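Local structure of putative hemoglobin-like oxygen-binding protein (Pseudoalteromonas haloplanktis, 4UUR) at residues D81-V84 with A85-H89; F70-L73 with S74-G78. The protein binds heme b as a group II truncated hemoglobin and probably binds or carries oxygen. All blocks are in the same frame, centred on the assembly; numbering follows the deposited sequence.

Contact 1. Residues D81-V84 with A85-H89; sequences DLFV and AKHGH
Phe83 and His87, one turn apart on the short helix 83-87, bring their side chains together at about a right angle. With CG anti to the backbone N (chi1 -172°), the phenyl group of Phe83 runs forward along the helix, toward the next turn. There His87 CB sits over one face of the ring, 4.0 Å from its centroid, in a CH-pi contact. The imidazole continues past the rim of the phenyl ring, its CD2 3.9 Å from Phe83 CD2, and the two ring planes meet obliquely at 41°. The CG of His87 lies beside its own backbone N (chi1 -51°), which carries NE2 away from the phenyl ring to a hydrogen bond with Glu71. At the ring edge of Phe83, CD1 lies 3.3 Å from Gly88 O. The same carbonyl receives a CA-H...O contact from Val84, whose CG1 lies over one face of the His89 ring.

In the backbone, Phe83 O accepts from His87 N at 2.7 Å and from Lys86 N at 2.8 Å, the latter coming from above the carbonyl plane. Gly88, with positive phi, ends the helical run. Apolar Phe83, which also touches the heme, thus faces the protein interior, while the imidazole of His87 provides a polar tie to helix 63-76.

Contact 2. Residues F70-L73 with S74-G78; sequences FEFL and SGWLG. With HEM (protoporphyrin IX containing Fe), chain C.
Phe72 and Trp76 form the aromatic part of this contact, one turn apart at the end of helix 63-76. Both side chains have CG anti to the backbone N (chi1 168° and -169°), which sends them the same way along the helix. Trp76 CB comes over one face of the Phe72 ring, 4.1 Å from its centroid, as a CH-pi contact. Beyond it the phenyl ring and the five-membered ring of the indole are nearly parallel, 23° between planes, but slid apart with little overlap; the touch is made by Phe72 CZ, 3.6 Å from Trp76 CD1.

The heme meets the same phenyl group from another direction. Phe72 CE2 lies 3.6 Å from HEM CAC, the root of a vinyl group, and Phe72 CB is 4.0 Å from the methyl carbon HEM CMD. Were the phenyl group of Phe72 cut back to the methyl of an alanine, the vinyl would probably lose this neighbour and the Trp76 indole would be freer to turn.

Leucine contacts are looser: Leu73 CD2 lies 4.1 Å from Trp76 CE3 and Leu73 CB lies 4.2 Å from Leu77 CD1, and Leu73 also packs on Phe134 of helix 124-141.

Among the backbone bonds, Trp76 N reaches Phe72 O at 3.0 Å, while Leu77 N bonds to Leu73 O. A Schellman motif closes the helix at Gly78, whose positive phi would jam a side chain against the preceding carbonyl. The Ser74 hydroxyl is hydrogen-bonded to Pro80 O in the loop that follows.

Chemically, Phe72 brings apolar carbon to the porphyrin rim, backed by Trp76, so that this part of the heme edge is met by carbon packed on carbon.

Along the chain the two contacts come in series, neither nested nor crossed. Contact 2 comes first in sequence, within the last turns of helix 63-76; the chain leaves that helix at Gly78, and a short loop leads to contact 1, which spans helix 83-87 and the residues flanking it. Each closes only local turns, but the return of the chain sets them against each other. Leu82 CD1 packs 3.7 Å from Ser74 CB, and Phe83 CB lies 3.7 Å from Phe72 CA and equally close to Glu71 O. Onward from contact 1, His89 O is hydrogen-bonded to Arg95, linking the pair to the heme-binding helix 92-95.

Contact 1. Residues D81-V84 with A85-H89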
loop_
_atom_site.group_PDB
_atom_site.type_symbol
_atom_site.label_atom_id
_atom_site.label_comp_id
_atom_site.label_asym_id
_atom_site.label_seq_id
_atom_site.Cartn_x
_atom_site.Cartn_y
_atom_site.Cartn_z
ATOM N N ASP A 81 -12.464 6.611 -7.010
ATOM C CA ASP A 81 -11.242 7.421 -6.909
ATOM C C ASP A 81 -11.485 8.370 -5.797
ATOM O O ASP A 81 -12.023 9.437 -6.031
ATOM C CB ASP A 81 -11.000 8.274 -8.152
ATOM C CG ASP A 81 -10.186 7.577 -9.182
ATOM O OD1 ASP A 81 -9.031 7.165 -8.885
ATOM O OD2 ASP A 81 -10.712 7.460 -10.303
ATOM N N LEU A 82 -11.146 7.979 -4.580
ATOM C CA LEU A 82 -11.314 8.870 -3.457
ATOM C C LEU A 82 -10.063 9.729 -3.336
ATOM O O LEU A 82 -10.132 10.858 -2.863
ATOM C CB LEU A 82 -11.553 8.072 -2.186
ATOM C CG LEU A 82 -12.898 7.380 -2.125
ATOM C CD1 LEU A 82 -12.859 6.331 -1.043
ATOM C CD2 LEU A 82 -14.014 8.373 -1.841
ATOM N N PHE A 83 -8.934 9.169 -3.759
ATOM C CA PHE A 83 -7.638 9.854 -3.744
ATOM C C PHE A 83 -7.651 10.936 -4.789
ATOM O O PHE A 83 -7.584 12.112 -4.441
ATOM C CB PHE A 83 -6.472 8.888 -4.029
ATOM C CG PHE A 83 -5.101 9.502 -3.843
ATOM C CD1 PHE A 83 -4.480 10.181 -4.874
ATOM C CD2 PHE A 83 -4.434 9.395 -2.619
ATOM C CE1 PHE A 83 -3.226 10.743 -4.697
ATOM C CE2 PHE A 83 -3.175 9.955 -2.436
ATOM C CZ PHE A 83 -2.564 10.611 -3.479
ATOM N N VAL A 84 -7.775 10.549 -6.056
ATOM C CA VAL A 84 -7.820 11.536 -7.129
ATOM C C VAL A 84 -8.934 12.595 -6.941
ATOM O O VAL A 84 -8.786 13.709 -7.399
ATOM C CB VAL A 84 -7.959 10.911 -8.531
ATOM C CG1 VAL A 84 -7.775 11.994 -9.602
ATOM C CG2 VAL A 84 -6.944 9.812 -8.748
ATOM N N ALA A 85 -10.028 12.262 -6.271
ATOM C CA ALA A 85 -11.025 13.270 -5.917
ATOM C C ALA A 85 -10.447 14.307 -4.968
ATOM O O ALA A 85 -10.689 15.493 -5.115
ATOM C CB ALA A 85 -12.255 12.634 -5.271
ATOM N N LYS A 86 -9.712 13.859 -3.970
ATOM C CA LYS A 86 -9.357 14.729 -2.861
ATOM C C LYS A 86 -7.934 15.276 -2.937
ATOM O O LYS A 86 -7.669 16.335 -2.390
ATOM C CB LYS A 86 -9.549 13.967 -1.556
ATOM C CG LYS A 86 -9.578 14.828 -0.301
ATOM C CD LYS A 86 -10.061 14.030 0.903
ATOM C CE LYS A 86 -11.371 13.311 0.599
ATOM N NZ LYS A 86 -12.210 13.184 1.818
ATOM N N HIS A 87 -7.020 14.560 -3.595
ATOM C CA HIS A 87 -5.598 14.928 -3.603
ATOM C C HIS A 87 -5.021 15.078 -5.006
ATOM O O HIS A 87 -3.855 15.436 -5.115
ATOM C CB HIS A 87 -4.753 13.881 -2.811
ATOM C CG HIS A 87 -5.283 13.577 -1.435
ATOM N ND1 HIS A 87 -5.014 14.367 -0.336
ATOM C CD2 HIS A 87 -6.081 12.578 -0.987
ATOM C CE1 HIS A 87 -5.630 13.878 0.725
ATOM N NE2 HIS A 87 -6.286 12.792 0.358
ATOM N N GLY A 88 -5.794 14.805 -6.069
ATOM C CA GLY A 88 -5.262 14.820 -7.447
ATOM C C GLY A 88 -4.581 13.520 -7.863
ATOM O O GLY A 88 -4.550 12.567 -7.105
ATOM N N HIS A 89 -4.019 13.477 -9.067
ATOM C CA HIS A 89 -3.409 12.251 -9.603
ATOM C C HIS A 89 -2.250 11.677 -8.754
ATOM O O HIS A 89 -1.405 12.427 -8.286
ATOM C CB HIS A 89 -2.913 12.486 -11.040
ATOM C CG HIS A 89 -4.017 12.766 -12.016
ATOM N ND1 HIS A 89 -4.809 11.770 -12.550
ATOM C CD2 HIS A 89 -4.471 13.930 -12.543
ATOM C CE1 HIS A 89 -5.697 12.305 -13.369
ATOM N NE2 HIS A 89 -5.514 13.615 -13.383
#

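Contact 2. Residues F70-L73 with S74-G78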
loop_
_atom_site.group_PDB
_atom_site.type_symbol
_atom_site.label_atom_id
_atom_site.label_comp_id
_atom_site.label_asym_id
_atom_site.label_seq_id
_atom_site.Cartn_x
_atom_site.Cartn_y
_atom_site.Cartn_z
ATOM N N PHE A 70 -5.899 4.292 2.188
ATOM C CA PHE A 70 -7.204 3.688 1.867
ATOM C C PHE A 70 -7.851 4.367 0.651
ATOM O O PHE A 70 -8.227 3.691 -0.330
ATOM C CB PHE A 70 -8.154 3.786 3.057
ATOM C CG PHE A 70 -9.606 3.730 2.685
ATOM C CD1 PHE A 70 -10.169 2.562 2.175
ATOM C CD2 PHE A 70 -10.430 4.841 2.872
ATOM C CE1 PHE A 70 -11.517 2.508 1.837
ATOM C CE2 PHE A 70 -11.778 4.800 2.531
ATOM C CZ PHE A 70 -12.318 3.635 2.002
ATOM N N GLU A 71 -7.964 5.700 0.730
ATOM C CA GLU A 71 -8.467 6.515 -0.363
ATOM C C GLU A 71 -7.771 6.142 -1.626
ATOM O O GLU A 71 -8.411 6.018 -2.660
ATOM C CB GLU A 71 -8.261 8.011 -0.084
ATOM C CG GLU A 71 -9.302 8.613 0.838
ATOM C CD GLU A 71 -8.808 9.827 1.623
ATOM O OE1 GLU A 71 -7.874 10.578 1.222
ATOM O OE2 GLU A 71 -9.363 10.026 2.701
ATOM N N PHE A 72 -6.458 5.921 -1.560
ATOM C CA PHE A 72 -5.729 5.538 -2.785
ATOM C C PHE A 72 -6.146 4.186 -3.288
ATOM O O PHE A 72 -6.424 4.028 -4.489
ATOM C CB PHE A 72 -4.228 5.574 -2.606
ATOM C CG PHE A 72 -3.477 4.927 -3.720
ATOM C CD1 PHE A 72 -3.257 5.601 -4.921
ATOM C CD2 PHE A 72 -2.961 3.630 -3.562
ATOM C CE1 PHE A 72 -2.538 4.986 -5.947
ATOM C CE2 PHE A 72 -2.245 3.023 -4.558
ATOM C CZ PHE A 72 -2.028 3.698 -5.757
ATOM N N LEU A 73 -6.212 3.230 -2.365
ATOM C CA LEU A 73 -6.604 1.845 -2.692
ATOM C C LEU A 73 -8.017 1.760 -3.270
ATOM O O LEU A 73 -8.234 1.018 -4.194
ATOM C CB LEU A 73 -6.485 0.908 -1.478
ATOM C CG LEU A 73 -5.064 0.567 -1.086
ATOM C CD1 LEU A 73 -5.065 -0.381 0.109
ATOM C CD2 LEU A 73 -4.314 -0.006 -2.262
ATOM N N SER A 74 -8.971 2.513 -2.745
ATOM C CA SER A 74 -10.296 2.461 -3.337
ATOM C C SER A 74 -10.285 2.693 -4.869
ATOM O O SER A 74 -10.915 1.952 -5.588
ATOM C CB SER A 74 -11.255 3.428 -2.689
ATOM O OG SER A 74 -12.416 3.538 -3.521
ATOM N N GLY A 75 -9.548 3.672 -5.376
ATOM C CA GLY A 75 -9.486 3.860 -6.808
ATOM C C GLY A 75 -8.520 2.958 -7.538
ATOM O O GLY A 75 -8.806 2.473 -8.613
ATOM N N TRP A 76 -7.348 2.721 -6.974
ATOM C CA TRP A 76 -6.396 1.815 -7.624
ATOM C C TRP A 76 -6.972 0.405 -7.851
ATOM O O TRP A 76 -6.483 -0.334 -8.709
ATOM C CB TRP A 76 -5.146 1.710 -6.777
ATOM C CG TRP A 76 -4.039 1.049 -7.425
ATOM C CD1 TRP A 76 -3.257 1.562 -8.394
ATOM C CD2 TRP A 76 -3.484 -0.238 -7.091
ATOM N NE1 TRP A 76 -2.253 0.667 -8.720
ATOM C CE2 TRP A 76 -2.391 -0.453 -7.942
ATOM C CE3 TRP A 76 -3.817 -1.228 -6.151
ATOM C CZ2 TRP A 76 -1.608 -1.617 -7.883
ATOM C CZ3 TRP A 76 -3.070 -2.382 -6.105
ATOM C CH2 TRP A 76 -1.967 -2.567 -6.957
ATOM N N LEU A 77 -7.965 0.024 -7.043
ATOM C CA LEU A 77 -8.663 -1.281 -7.192
ATOM C C LEU A 77 -10.023 -1.205 -7.973
ATOM O O LEU A 77 -10.684 -2.226 -8.208
ATOM C CB LEU A 77 -8.918 -1.890 -5.809
ATOM C CG LEU A 77 -7.753 -2.192 -4.867
ATOM C CD1 LEU A 77 -8.296 -2.366 -3.465
ATOM C CD2 LEU A 77 -6.914 -3.401 -5.267
ATOM N N GLY A 78 -10.455 -0.007 -8.351
ATOM C CA GLY A 78 -11.609 0.150 -9.229
ATOM C C GLY A 78 -12.834 0.554 -8.486
ATOM O O GLY A 78 -13.898 0.281 -8.935
HETATM C CHA HEM C . 3.160 8.134 1.343
HETATM C CHB HEM C . 7.141 5.424 2.061
HETATM C CHC HEM C . 5.774 2.677 -1.703
HETATM C CHD HEM C . 1.495 4.796 -1.653
HETATM C C1A HEM C . 4.360 7.660 1.839
HETATM C C2A HEM C . 5.070 8.233 2.895
HETATM C C3A HEM C . 6.170 7.456 3.106
HETATM C C4A HEM C . 6.172 6.398 2.168
HETATM C CMA HEM C . 7.246 7.685 4.161
HETATM C CAA HEM C . 4.723 9.482 3.681
HETATM C CBA HEM C . 3.341 9.415 4.328
HETATM C CGA HEM C . 3.203 10.164 5.637
HETATM O O1A HEM C . 3.775 9.860 6.705
HETATM O O2A HEM C . 2.410 11.120 5.646
HETATM C C1B HEM C . 7.123 4.452 1.048
HETATM C C2B HEM C . 8.214 3.585 0.738
HETATM C C3B HEM C . 7.834 2.816 -0.332
HETATM C C4B HEM C . 6.500 3.293 -0.688
HETATM C CMB HEM C . 9.501 3.535 1.544
HETATM C CAB HEM C . 8.438 1.745 -1.184
HETATM C CBB HEM C . 9.693 1.441 -1.113
HETATM C C1C HEM C . 4.437 2.928 -1.983
HETATM C C2C HEM C . 3.607 2.202 -2.852
HETATM C C3C HEM C . 2.392 2.841 -2.844
HETATM C C4C HEM C . 2.489 3.918 -1.931
HETATM C CMC HEM C . 4.046 0.991 -3.664
HETATM C CAC HEM C . 1.126 2.512 -3.535
HETATM C CBC HEM C . 0.948 1.370 -4.189
HETATM C C1D HEM C . 1.682 5.886 -0.861
HETATM C C2D HEM C . 0.640 6.903 -0.749
HETATM C C3D HEM C . 1.104 7.816 0.077
HETATM C C4D HEM C . 2.435 7.369 0.459
HETATM C CMD HEM C . -0.702 6.973 -1.422
HETATM C CAD HEM C . 0.413 9.109 0.473
HETATM C CBD HEM C . 0.989 10.174 -0.466
HETATM C CGD HEM C . 0.360 11.563 -0.312
HETATM O O1D HEM C . -0.428 11.837 0.607
HETATM O O2D HEM C . 0.616 12.490 -1.107
HETATM N NA HEM C . 5.034 6.502 1.433
HETATM N NB HEM C . 6.158 4.222 0.180
HETATM N NC HEM C . 3.734 3.924 -1.425
HETATM N ND HEM C . 2.710 6.166 -0.091
HETATM FE FE HEM C . 4.350 5.252 0.029
HETATM O O HOH W 1 3.472 4.032 1.626
#